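PDB 4XJ6: VC0179-like protein from Escherichia coli, which probably joins two nucleoside triphosphates into a cyclic GMP-AMP dinucleotide, as a bacterial homologue of cyclic GMP-AMP synthase with magnesium at its active site. Local coordinates for residues A[29-34]-A[111-116]; A[35-40]-A[188-193]; A[281-286]-A[298-303]. All coordinates share one frame; numbering follows the deposited sequence.

Contact 1 of 3, residues A[29-34]-A[111-116]. With GH3 (3'-deoxy-guanosine-5'-triphosphate), chain D.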
loop_
_atom_site.group_PDB
_atom_site.type_symbol
_atom_site.label_atom_id
_atom_site.label_comp_id
_atom_site.label_asym_id
_atom_site.label_seq_id
_atom_site.Cartn_x
_atom_site.Cartn_y
_atom_site.Cartn_z
ATOM N N LYS A 29 -3.531 15.861 -7.110
ATOM C CA LYS A 29 -2.079 15.910 -7.191
ATOM C C LYS A 29 -1.498 14.501 -7.216
ATOM O O LYS A 29 -0.596 14.208 -8.002
ATOM C CB LYS A 29 -1.500 16.707 -6.022
ATOM C CG LYS A 29 0.016 16.679 -5.963
ATOM C CD LYS A 29 0.595 18.005 -5.490
ATOM C CE LYS A 29 0.414 18.216 -3.989
ATOM N NZ LYS A 29 -0.893 18.839 -3.635
ATOM N N LEU A 30 -2.026 13.630 -6.360
ATOM C CA LEU A 30 -1.577 12.244 -6.307
ATOM C C LEU A 30 -1.901 11.505 -7.598
ATOM O O LEU A 30 -1.121 10.672 -8.059
ATOM C CB LEU A 30 -2.207 11.514 -5.122
ATOM C CG LEU A 30 -1.787 11.983 -3.730
ATOM C CD1 LEU A 30 -2.142 10.925 -2.709
ATOM C CD2 LEU A 30 -0.302 12.301 -3.687
ATOM N N LYS A 31 -3.059 11.812 -8.171
ATOM C CA LYS A 31 -3.464 11.226 -9.444
ATOM C C LYS A 31 -2.510 11.646 -10.554
ATOM O O LYS A 31 -2.125 10.832 -11.397
ATOM C CB LYS A 31 -4.892 11.635 -9.808
ATOM C CG LYS A 31 -5.971 10.995 -8.953
ATOM C CD LYS A 31 -7.350 11.248 -9.545
ATOM C CE LYS A 31 -8.448 10.663 -8.670
ATOM N NZ LYS A 31 -9.807 10.924 -9.225
ATOM N N ALA A 32 -2.136 12.922 -10.545
ATOM C CA ALA A 32 -1.209 13.467 -11.529
ATOM C C ALA A 32 0.161 12.816 -11.393
ATOM O O ALA A 32 0.812 12.506 -12.386
ATOM C CB ALA A 32 -1.105 14.981 -11.378
ATOM N N LEU A 33 0.586 12.605 -10.152
ATOM C CA LEU A 33 1.846 11.925 -9.874
ATOM C C LEU A 33 1.788 10.472 -10.344
ATOM O O LEU A 33 2.748 9.956 -10.922
ATOM C CB LEU A 33 2.172 11.982 -8.381
ATOM C CG LEU A 33 2.544 13.350 -7.810
ATOM C CD1 LEU A 33 2.807 13.249 -6.317
ATOM C CD2 LEU A 33 3.758 13.914 -8.530
ATOM N N ARG A 34 0.655 9.822 -10.093
ATOM C CA ARG A 34 0.440 8.443 -10.517
ATOM C C ARG A 34 0.458 8.330 -12.036
ATOM O O ARG A 34 0.990 7.369 -12.591
ATOM C CB ARG A 34 -0.887 7.922 -9.966
ATOM C CG ARG A 34 -1.213 6.491 -10.363
ATOM C CD ARG A 34 -2.595 6.082 -9.869
ATOM N NE ARG A 34 -3.653 6.859 -10.508
ATOM C CZ ARG A 34 -4.939 6.782 -10.184
ATOM N NH1 ARG A 34 -5.339 5.963 -9.220
ATOM N NH2 ARG A 34 -5.830 7.530 -10.821
ATOM N N GLY A 111 -5.147 -0.726 -2.324
ATOM C CA GLY A 111 -4.845 -0.116 -1.043
ATOM C C GLY A 111 -5.681 1.100 -0.688
ATOM O O GLY A 111 -6.760 1.313 -1.243
ATOM N N SER A 112 -5.156 1.906 0.233
ATOM C CA SER A 112 -5.909 2.981 0.878
ATOM C C SER A 112 -6.345 4.099 -0.065
ATOM O O SER A 112 -7.299 4.820 0.224
ATOM C CB SER A 112 -5.085 3.581 2.021
ATOM O OG SER A 112 -3.941 4.257 1.529
ATOM N N PHE A 113 -5.647 4.255 -1.185
ATOM C CA PHE A 113 -6.027 5.280 -2.150
ATOM C C PHE A 113 -7.197 4.796 -2.992
ATOM O O PHE A 113 -7.833 5.581 -3.695
ATOM C CB PHE A 113 -4.847 5.657 -3.050
ATOM C CG PHE A 113 -5.070 6.913 -3.847
ATOM C CD1 PHE A 113 -4.962 8.157 -3.245
ATOM C CD2 PHE A 113 -5.381 6.854 -5.197
ATOM C CE1 PHE A 113 -5.163 9.318 -3.971
ATOM C CE2 PHE A 113 -5.583 8.015 -5.930
ATOM C CZ PHE A 113 -5.473 9.247 -5.315
ATOM N N GLN A 114 -7.479 3.499 -2.911
ATOM C CA GLN A 114 -8.561 2.902 -3.682
ATOM C C GLN A 114 -9.846 2.790 -2.862
ATOM O O GLN A 114 -10.930 3.079 -3.366
ATOM C CB GLN A 114 -8.142 1.528 -4.213
ATOM C CG GLN A 114 -9.204 0.836 -5.056
ATOM C CD GLN A 114 -9.592 1.631 -6.293
ATOM O OE1 GLN A 114 -8.803 2.422 -6.813
ATOM N NE2 GLN A 114 -10.815 1.426 -6.768
ATOM N N TYR A 115 -9.733 2.374 -1.602
ATOM C CA TYR A 115 -10.915 2.306 -0.741
ATOM C C TYR A 115 -10.943 3.431 0.295
ATOM O O TYR A 115 -11.529 3.279 1.365
ATOM C CB TYR A 115 -11.026 0.944 -0.037
ATOM C CG TYR A 115 -9.725 0.321 0.423
ATOM C CD1 TYR A 115 -9.017 0.841 1.501
ATOM C CD2 TYR A 115 -9.226 -0.818 -0.198
ATOM C CE1 TYR A 115 -7.836 0.258 1.926
ATOM C CE2 TYR A 115 -8.049 -1.407 0.220
ATOM C CZ TYR A 115 -7.357 -0.867 1.282
ATOM O OH TYR A 115 -6.183 -1.456 1.696
ATOM N N ASP A 116 -10.302 4.551 -0.035
ATOM C CA ASP A 116 -10.450 5.800 0.716
ATOM C C ASP A 116 -10.123 5.692 2.210
ATOM O O ASP A 116 -10.996 5.881 3.059
ATOM C CB ASP A 116 -11.879 6.335 0.545
ATOM C CG ASP A 116 -12.052 7.739 1.100
ATOM O OD1 ASP A 116 -11.068 8.507 1.099
ATOM O OD2 ASP A 116 -13.172 8.072 1.543
HETATM P PG GH3 D . -1.672 2.809 3.814
HETATM O O1G GH3 D . -0.935 2.767 5.130
HETATM O O2G GH3 D . -0.729 2.551 2.665
HETATM O O3G GH3 D . -2.293 4.171 3.632
HETATM O O3B GH3 D . -2.822 1.681 3.866
HETATM P PB GH3 D . -2.980 0.547 2.729
HETATM O O1B GH3 D . -4.399 0.034 2.732
HETATM O O2B GH3 D . -2.664 1.074 1.352
HETATM O O3A GH3 D . -1.981 -0.636 3.184
HETATM P PA GH3 D . -0.663 -1.041 2.355
HETATM O O1A GH3 D . 0.358 -1.618 3.310
HETATM O O2A GH3 D . -0.091 0.129 1.595
HETATM O "O5'" GH3 D . -1.126 -2.174 1.310
HETATM C "C5'" GH3 D . -1.793 -1.839 0.115
HETATM C "C4'" GH3 D . -2.454 -3.086 -0.457
HETATM O "O4'" GH3 D . -1.505 -4.131 -0.518
HETATM C "C3'" GH3 D . -3.609 -3.600 0.383
HETATM C "C2'" GH3 D . -3.537 -5.099 0.188
HETATM O "O2'" GH3 D . -4.406 -5.489 -0.849
HETATM C "C1'" GH3 D . -2.100 -5.378 -0.219
HETATM N N9 GH3 D . -1.388 -5.957 0.928
HETATM C C8 GH3 D . -0.493 -5.290 1.723
HETATM N N7 GH3 D . -0.034 -6.140 2.672
HETATM C C5 GH3 D . -0.623 -7.346 2.481
HETATM C C6 GH3 D . -0.515 -8.557 3.152
HETATM O O6 GH3 D . 0.236 -8.658 4.120
HETATM N N1 GH3 D . -1.251 -9.641 2.728
HETATM C C2 GH3 D . -2.090 -9.524 1.642
HETATM N N2 GH3 D . -2.798 -10.577 1.236
HETATM N N3 GH3 D . -2.194 -8.318 0.979
HETATM C C4 GH3 D . -1.475 -7.245 1.388
#
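The glycine-serine loop that follows strand 106-110 in the nucleotidyltransferase fold is packed against the long helix 24-57 through F113, whose ring meets L30, K31 and R34. L30 gives the closest approach, its CD1 lying 3.6 Å from F113 CE1 while its CB rests near CE1 and CZ. K31 comes to the ring edge with the aliphatic part of its chain, CG being 4.1 Å from F113 CZ. Also at the edge is R34, with NH1 3.9 Å from F113 CE2 and the guanidinium plane turned 89° from the ring; this is packing, and R34 NH1 is also hydrogen-bonded to T109 OG1. F113 reaches the helix because its CG stands anti to the backbone N (chi1 -167°).

In nucleotidyltransferases of this family, such a loop holds the triphosphate, and here it grips the nucleotide in chain D. S112 N donates to O2B of that GH3 at 2.9 Å and S112 OG to its O3G at 2.7 Å. Y115 OH gives a short bond of 2.5 Å to GH3 O1B, which lies near the plane of the tyrosine ring. G111 O sits over the centre of that ring and accepts from both Q114 N and Y115 N, tying the turn together.

Contact 2 of 3, residues A[35-40]-A[188-193]. With MG (magnesium ion), chain C; GH3 (3'-deoxy-guanosine-5'-triphosphate), chain E.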
loop_
_atom_site.group_PDB
_atom_site.type_symbol
_atom_site.label_atom_id
_atom_site.label_comp_id
_atom_site.label_asym_id
_atom_site.label_seq_id
_atom_site.Cartn_x
_atom_site.Cartn_y
_atom_site.Cartn_z
ATOM N N GLN A 35 -0.123 9.325 -12.699
ATOM C CA GLN A 35 -0.207 9.330 -14.153
ATOM C C GLN A 35 1.174 9.408 -14.791
ATOM O O GLN A 35 1.425 8.784 -15.822
ATOM C CB GLN A 35 -1.074 10.495 -14.631
ATOM C CG GLN A 35 -1.524 10.370 -16.073
ATOM C CD GLN A 35 -2.324 11.568 -16.532
ATOM O OE1 GLN A 35 -1.978 12.710 -16.231
ATOM N NE2 GLN A 35 -3.409 11.315 -17.257
ATOM N N ILE A 36 2.061 10.183 -14.176
ATOM C CA ILE A 36 3.444 10.285 -14.629
ATOM C C ILE A 36 4.132 8.918 -14.645
ATOM O O ILE A 36 4.837 8.574 -15.594
ATOM C CB ILE A 36 4.258 11.250 -13.736
ATOM C CG1 ILE A 36 3.741 12.685 -13.876
ATOM C CG2 ILE A 36 5.738 11.181 -14.082
ATOM C CD1 ILE A 36 4.345 13.652 -12.874
ATOM N N VAL A 37 3.912 8.141 -13.590
ATOM C CA VAL A 37 4.514 6.818 -13.466
ATOM C C VAL A 37 3.888 5.833 -14.445
ATOM O O VAL A 37 4.581 5.004 -15.037
ATOM C CB VAL A 37 4.375 6.283 -12.030
ATOM C CG1 VAL A 37 4.908 4.859 -11.924
ATOM C CG2 VAL A 37 5.101 7.204 -11.068
ATOM N N ARG A 38 2.575 5.939 -14.623
ATOM C CA ARG A 38 1.850 5.069 -15.543
ATOM C C ARG A 38 2.309 5.281 -16.983
ATOM O O ARG A 38 2.584 4.319 -17.704
ATOM C CB ARG A 38 0.342 5.305 -15.438
ATOM C CG ARG A 38 -0.271 4.845 -14.122
ATOM C CD ARG A 38 -1.794 4.911 -14.159
ATOM N NE ARG A 38 -2.391 4.371 -12.938
ATOM C CZ ARG A 38 -3.694 4.162 -12.769
ATOM N NH1 ARG A 38 -4.550 4.442 -13.747
ATOM N NH2 ARG A 38 -4.145 3.667 -11.624
ATOM N N GLU A 39 2.392 6.544 -17.391
ATOM C CA GLU A 39 2.784 6.894 -18.752
ATOM C C GLU A 39 4.210 6.457 -19.062
ATOM O O GLU A 39 4.505 6.011 -20.170
ATOM C CB GLU A 39 2.631 8.401 -18.972
ATOM C CG GLU A 39 1.188 8.876 -19.005
ATOM C CD GLU A 39 1.060 10.370 -18.788
ATOM O OE1 GLU A 39 2.084 11.019 -18.485
ATOM O OE2 GLU A 39 -0.065 10.897 -18.919
ATOM N N ARG A 40 5.090 6.583 -18.076
ATOM C CA ARG A 40 6.478 6.171 -18.236
ATOM C C ARG A 40 6.596 4.655 -18.368
ATOM O O ARG A 40 7.361 4.152 -19.191
ATOM C CB ARG A 40 7.320 6.666 -17.059
ATOM C CG ARG A 40 8.773 6.234 -17.103
ATOM C CD ARG A 40 9.434 6.664 -18.397
ATOM N NE ARG A 40 9.392 8.111 -18.584
ATOM C CZ ARG A 40 10.369 8.939 -18.228
ATOM N NH1 ARG A 40 11.468 8.463 -17.660
ATOM N NH2 ARG A 40 10.247 10.243 -18.439
ATOM N N THR A 188 5.404 12.015 -1.090
ATOM C CA THR A 188 4.645 10.912 -1.657
ATOM C C THR A 188 5.592 9.858 -2.204
ATOM O O THR A 188 6.626 10.189 -2.781
ATOM C CB THR A 188 3.707 11.399 -2.791
ATOM O OG1 THR A 188 2.750 12.323 -2.260
ATOM C CG2 THR A 188 2.974 10.234 -3.444
ATOM N N HIS A 189 5.255 8.590 -2.003
ATOM C CA HIS A 189 5.927 7.528 -2.735
ATOM C C HIS A 189 4.886 6.629 -3.392
ATOM O O HIS A 189 3.764 6.491 -2.898
ATOM C CB HIS A 189 6.863 6.723 -1.827
ATOM C CG HIS A 189 6.167 5.984 -0.725
ATOM N ND1 HIS A 189 6.349 6.294 0.604
ATOM C CD2 HIS A 189 5.306 4.941 -0.756
ATOM C CE1 HIS A 189 5.623 5.476 1.347
ATOM N NE2 HIS A 189 4.980 4.646 0.545
ATOM N N ILE A 190 5.258 6.040 -4.521
ATOM C CA ILE A 190 4.342 5.200 -5.272
ATOM C C ILE A 190 4.872 3.776 -5.346
ATOM O O ILE A 190 5.947 3.529 -5.894
ATOM C CB ILE A 190 4.122 5.735 -6.697
ATOM C CG1 ILE A 190 3.594 7.169 -6.648
ATOM C CG2 ILE A 190 3.175 4.828 -7.467
ATOM C CD1 ILE A 190 3.327 7.774 -8.008
ATOM N N ASP A 191 4.119 2.841 -4.780
ATOM C CA ASP A 191 4.474 1.430 -4.855
ATOM C C ASP A 191 3.927 0.803 -6.134
ATOM O O ASP A 191 2.753 0.966 -6.470
ATOM C CB ASP A 191 3.958 0.678 -3.629
ATOM C CG ASP A 191 4.781 0.964 -2.387
ATOM O OD1 ASP A 191 5.934 1.421 -2.535
ATOM O OD2 ASP A 191 4.284 0.729 -1.265
ATOM N N VAL A 192 4.787 0.081 -6.844
ATOM C CA VAL A 192 4.398 -0.547 -8.101
ATOM C C VAL A 192 4.575 -2.062 -8.045
ATOM O O VAL A 192 5.590 -2.596 -8.499
ATOM C CB VAL A 192 5.211 0.007 -9.287
ATOM C CG1 VAL A 192 4.620 -0.473 -10.608
ATOM C CG2 VAL A 192 5.258 1.531 -9.233
ATOM N N PRO A 193 3.591 -2.764 -7.469
ATOM C CA PRO A 193 3.614 -4.224 -7.559
ATOM C C PRO A 193 3.355 -4.662 -8.998
ATOM O O PRO A 193 2.546 -4.042 -9.688
ATOM C CB PRO A 193 2.483 -4.652 -6.623
ATOM C CG PRO A 193 1.555 -3.483 -6.593
ATOM C CD PRO A 193 2.433 -2.268 -6.704
HETATM MG MG MG C . 2.392 0.811 -0.100
HETATM O O3A GH3 E . 6.389 -2.621 2.414
HETATM P PA GH3 E . 6.049 -4.076 1.816
HETATM O O1A GH3 E . 5.198 -4.824 2.813
HETATM O O2A GH3 E . 7.295 -4.853 1.460
HETATM O "O5'" GH3 E . 5.164 -3.756 0.509
HETATM C "C5'" GH3 E . 4.509 -2.514 0.377
HETATM C "C4'" GH3 E . 3.579 -2.570 -0.825
HETATM O "O4'" GH3 E . 3.632 -3.857 -1.401
HETATM C "C3'" GH3 E . 2.118 -2.323 -0.488
HETATM C "C2'" GH3 E . 1.372 -3.192 -1.488
HETATM O "O2'" GH3 E . 0.987 -2.427 -2.607
HETATM C "C1'" GH3 E . 2.374 -4.246 -1.927
HETATM N N9 GH3 E . 2.039 -5.522 -1.280
HETATM C C8 GH3 E . 2.582 -5.939 -0.092
HETATM N N7 GH3 E . 2.071 -7.150 0.207
HETATM C C5 GH3 E . 1.222 -7.515 -0.779
HETATM C C6 GH3 E . 0.452 -8.655 -0.951
HETATM O O6 GH3 E . 0.482 -9.548 -0.105
HETATM N N1 GH3 E . -0.345 -8.779 -2.068
HETATM C C2 GH3 E . -0.368 -7.767 -3.005
HETATM N N2 GH3 E . -1.142 -7.899 -4.083
HETATM N N3 GH3 E . 0.404 -6.632 -2.826
HETATM C C4 GH3 E . 1.189 -6.505 -1.729
HETATM O O HOH W 1 3.004 0.064 1.744
#
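V37 of helix 24-57 meets I190 and V192 of strand 188-198, and these three buried side chains make up the contact. The two branches of V37 divide the work. CG2 touches the end of I190, with 3.6 Å between V37 CG2 and I190 CD1, and the two side chains run alongside each other, pointing opposite ways. CG1, held anti to the backbone N (chi1 176°), is turned to V192 more loosely, at 4.3 Å from V192 CG2. No hydrogen bond crosses between the segments. CD1 of I190 stands anti to CA about the CB-CG1 bond (chi2 -179°), which carries it toward the helix.

This is a helix laid on one face of the central mixed sheet of the nucleotidyltransferase domain: strand 188-198 runs between strands 128-138 and 179-183, and V37 also touches L160 and L163 of helix 149-166. Alternation along the strand sends I190 and V192 to the helix and D191 to the other face, where the active site lies. D191 OD2 binds magnesium at 2.2 Å, alongside D129 and D131 and a water at 2.1 Å from the ion. The same OD2 lies 3.4 Å from C4' of the GH3 in chain E. D191 OD1 forms a salt bridge with R180, which probably helps to orient the carboxylate while OD2 faces the ion.

Contact 3 of 3, residues A[281-286]-A[298-303]. With GH3 (3'-deoxy-guanosine-5'-triphosphate), chain D.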
loop_
_atom_site.group_PDB
_atom_site.type_symbol
_atom_site.label_atom_id
_atom_site.label_comp_id
_atom_site.label_asym_id
_atom_site.label_seq_id
_atom_site.Cartn_x
_atom_site.Cartn_y
_atom_site.Cartn_z
ATOM N N PHE A 281 -8.230 6.565 12.070
ATOM C CA PHE A 281 -7.746 6.999 13.378
ATOM C C PHE A 281 -6.669 6.065 13.928
ATOM O O PHE A 281 -5.683 6.514 14.511
ATOM C CB PHE A 281 -8.914 7.098 14.362
ATOM C CG PHE A 281 -9.947 8.122 13.976
ATOM C CD1 PHE A 281 -9.627 9.159 13.118
ATOM C CD2 PHE A 281 -11.239 8.048 14.473
ATOM C CE1 PHE A 281 -10.572 10.101 12.763
ATOM C CE2 PHE A 281 -12.190 8.987 14.120
ATOM C CZ PHE A 281 -11.854 10.017 13.261
ATOM N N MET A 282 -6.862 4.763 13.737
ATOM C CA MET A 282 -5.897 3.773 14.204
ATOM C C MET A 282 -4.598 3.872 13.411
ATOM O O MET A 282 -3.507 3.705 13.963
ATOM C CB MET A 282 -6.474 2.361 14.101
ATOM C CG MET A 282 -7.517 2.039 15.165
ATOM S SD MET A 282 -6.983 2.472 16.835
ATOM C CE MET A 282 -5.429 1.590 16.955
ATOM N N LYS A 283 -4.721 4.145 12.116
ATOM C CA LYS A 283 -3.552 4.326 11.266
ATOM C C LYS A 283 -2.820 5.607 11.642
ATOM O O LYS A 283 -1.592 5.670 11.583
ATOM C CB LYS A 283 -3.954 4.353 9.793
ATOM C CG LYS A 283 -4.433 3.011 9.263
ATOM C CD LYS A 283 -5.076 3.143 7.892
ATOM C CE LYS A 283 -4.078 3.608 6.842
ATOM N NZ LYS A 283 -4.690 3.642 5.482
ATOM N N ALA A 284 -3.585 6.625 12.026
ATOM C CA ALA A 284 -3.015 7.875 12.517
ATOM C C ALA A 284 -2.255 7.627 13.813
ATOM O O ALA A 284 -1.169 8.163 14.018
ATOM C CB ALA A 284 -4.103 8.914 12.723
ATOM N N TRP A 285 -2.836 6.807 14.684
ATOM C CA TRP A 285 -2.184 6.421 15.928
ATOM C C TRP A 285 -0.873 5.699 15.644
ATOM O O TRP A 285 0.133 5.945 16.308
ATOM C CB TRP A 285 -3.099 5.532 16.775
ATOM C CG TRP A 285 -2.366 4.774 17.844
ATOM C CD1 TRP A 285 -2.029 5.230 19.086
ATOM C CD2 TRP A 285 -1.885 3.426 17.770
ATOM N NE1 TRP A 285 -1.367 4.254 19.787
ATOM C CE2 TRP A 285 -1.265 3.135 19.001
ATOM C CE3 TRP A 285 -1.915 2.438 16.781
ATOM C CZ2 TRP A 285 -0.683 1.898 19.272
ATOM C CZ3 TRP A 285 -1.336 1.210 17.052
ATOM C CH2 TRP A 285 -0.728 0.952 18.285
ATOM N N ARG A 286 -0.894 4.807 14.657
ATOM C CA ARG A 286 0.302 4.072 14.263
ATOM C C ARG A 286 1.377 5.019 13.742
ATOM O O ARG A 286 2.550 4.889 14.085
ATOM C CB ARG A 286 -0.036 3.018 13.201
ATOM C CG ARG A 286 1.183 2.282 12.640
ATOM C CD ARG A 286 1.569 2.769 11.247
ATOM N NE ARG A 286 0.900 2.007 10.195
ATOM C CZ ARG A 286 0.175 2.544 9.221
ATOM N NH1 ARG A 286 0.024 3.857 9.149
ATOM N NH2 ARG A 286 -0.395 1.763 8.317
ATOM N N ILE A 298 -3.054 -3.267 6.911
ATOM C CA ILE A 298 -3.977 -4.370 6.662
ATOM C C ILE A 298 -4.303 -5.133 7.949
ATOM O O ILE A 298 -5.440 -5.558 8.158
ATOM C CB ILE A 298 -3.419 -5.346 5.585
ATOM C CG1 ILE A 298 -4.424 -6.457 5.284
ATOM C CG2 ILE A 298 -2.075 -5.935 5.992
ATOM C CD1 ILE A 298 -5.728 -5.946 4.745
ATOM N N SER A 299 -3.311 -5.287 8.819
ATOM C CA SER A 299 -3.509 -6.013 10.066
ATOM C C SER A 299 -4.353 -5.184 11.025
ATOM O O SER A 299 -5.159 -5.720 11.785
ATOM C CB SER A 299 -2.172 -6.361 10.712
ATOM O OG SER A 299 -1.582 -5.215 11.287
ATOM N N LEU A 300 -4.152 -3.871 10.985
ATOM C CA LEU A 300 -4.947 -2.947 11.783
ATOM C C LEU A 300 -6.405 -2.974 11.347
ATOM O O LEU A 300 -7.311 -3.035 12.176
ATOM C CB LEU A 300 -4.398 -1.524 11.671
ATOM C CG LEU A 300 -3.142 -1.193 12.476
ATOM C CD1 LEU A 300 -2.757 0.269 12.291
ATOM C CD2 LEU A 300 -3.359 -1.514 13.945
ATOM N N MET A 301 -6.618 -2.921 10.036
ATOM C CA MET A 301 -7.960 -2.965 9.469
ATOM C C MET A 301 -8.680 -4.261 9.832
ATOM O O MET A 301 -9.840 -4.242 10.237
ATOM C CB MET A 301 -7.906 -2.812 7.948
ATOM C CG MET A 301 -7.455 -1.439 7.475
ATOM S SD MET A 301 -6.863 -1.442 5.773
ATOM C CE MET A 301 -8.389 -1.683 4.865
ATOM N N THR A 302 -7.980 -5.384 9.691
ATOM C CA THR A 302 -8.565 -6.696 9.952
ATOM C C THR A 302 -8.911 -6.877 11.425
ATOM O O THR A 302 -9.926 -7.480 11.763
ATOM C CB THR A 302 -7.615 -7.829 9.521
ATOM O OG1 THR A 302 -7.170 -7.599 8.177
ATOM C CG2 THR A 302 -8.319 -9.180 9.598
ATOM N N ALA A 303 -8.060 -6.352 12.297
ATOM C CA ALA A 303 -8.302 -6.444 13.731
ATOM C C ALA A 303 -9.526 -5.622 14.123
ATOM O O ALA A 303 -10.331 -6.050 14.949
ATOM C CB ALA A 303 -7.084 -5.981 14.510
HETATM P PG GH3 D . -1.672 2.809 3.814
HETATM O O1G GH3 D . -0.935 2.767 5.130
HETATM O O2G GH3 D . -0.729 2.551 2.665
HETATM O O3G GH3 D . -2.293 4.171 3.632
HETATM O O3B GH3 D . -2.822 1.681 3.866
HETATM P PB GH3 D . -2.980 0.547 2.729
HETATM O O1B GH3 D . -4.399 0.034 2.732
HETATM O O2B GH3 D . -2.664 1.074 1.352
HETATM O O3A GH3 D . -1.981 -0.636 3.184
HETATM P PA GH3 D . -0.663 -1.041 2.355
HETATM O O1A GH3 D . 0.358 -1.618 3.310
HETATM O O2A GH3 D . -0.091 0.129 1.595
HETATM O "O5'" GH3 D . -1.126 -2.174 1.310
HETATM C "C5'" GH3 D . -1.793 -1.839 0.115
HETATM C "C4'" GH3 D . -2.454 -3.086 -0.457
HETATM O "O4'" GH3 D . -1.505 -4.131 -0.518
HETATM C "C3'" GH3 D . -3.609 -3.600 0.383
HETATM C "C2'" GH3 D . -3.537 -5.099 0.188
HETATM O "O2'" GH3 D . -4.406 -5.489 -0.849
HETATM C "C1'" GH3 D . -2.100 -5.378 -0.219
HETATM N N9 GH3 D . -1.388 -5.957 0.928
HETATM C C8 GH3 D . -0.493 -5.290 1.723
HETATM N N7 GH3 D . -0.034 -6.140 2.672
HETATM C C5 GH3 D . -0.623 -7.346 2.481
HETATM C C6 GH3 D . -0.515 -8.557 3.152
HETATM O O6 GH3 D . 0.236 -8.658 4.120
HETATM N N1 GH3 D . -1.251 -9.641 2.728
HETATM C C2 GH3 D . -2.090 -9.524 1.642
HETATM N N2 GH3 D . -2.798 -10.577 1.236
HETATM N N3 GH3 D . -2.194 -8.318 0.979
HETATM C C4 GH3 D . -1.475 -7.245 1.388
#
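Van der Waals packing between helices 274-289 and 297-310 centres on L300, whose CD1 fits against the backbone and first side-chain atoms of the facing helix. L300 CD1 lies 3.9 Å from M282 O, with K283 CA and R286 CB close by. Setting CG anti to the carbonyl carbon (chi1 -77°) helps bring that methyl across. The segment axes approach to 10.1 Å at 138°, an inclined antiparallel pair within the C-terminal domain; M282 continues the packing to helices 318-335 and 357-377. Near the base, I298 CG2 lies 3.9 Å from GH3 N7.

The polar contacts to the nucleotide in chain D come from K283, with R286 doubtful. The K283 chain bends at chi3 (64°), and K283 NZ donates to GH3 O3G at 3.1 Å. A second bond runs from K283 NZ to the bridging GH3 O3B at 3.2 Å, and T117 O is a further partner. R286 NE is held by P295 O.

Internal to helix 297-310, T302 OG1 donates to I298 O at 2.7 Å, while T302 N reaches that oxygen from the opposite face of its plane.

The cationic end of K283 would offset part of the triphosphate's negative charge, while L300 joins the helices without any hydrogen bond between the segments.

How the contacts relate
Contacts 1 and 2 use successive turns of helix 24-57 and have centres about 10 Å apart. They touch directly: L30 CD2 lies 3.4 Å from T188 OG1, and I190 CD1 packs against L33 O and R34 CA. Along the chain their segments alternate, and the partners, 111-116 and 188-193, both belong to the nucleotidyltransferase domain. Contact 3 follows in the C-terminal domain, its centre about 19 Å from that of contact 1 and about 25 Å from that of contact 2. It touches contact 1 through S112 with K283 and Y115 with M301, but not contact 2. Contacts 1 and 3 thus bring both domains to the nucleotide in chain D, whereas contact 2 backs the magnesium-binding strand beside the nucleotide in chain E.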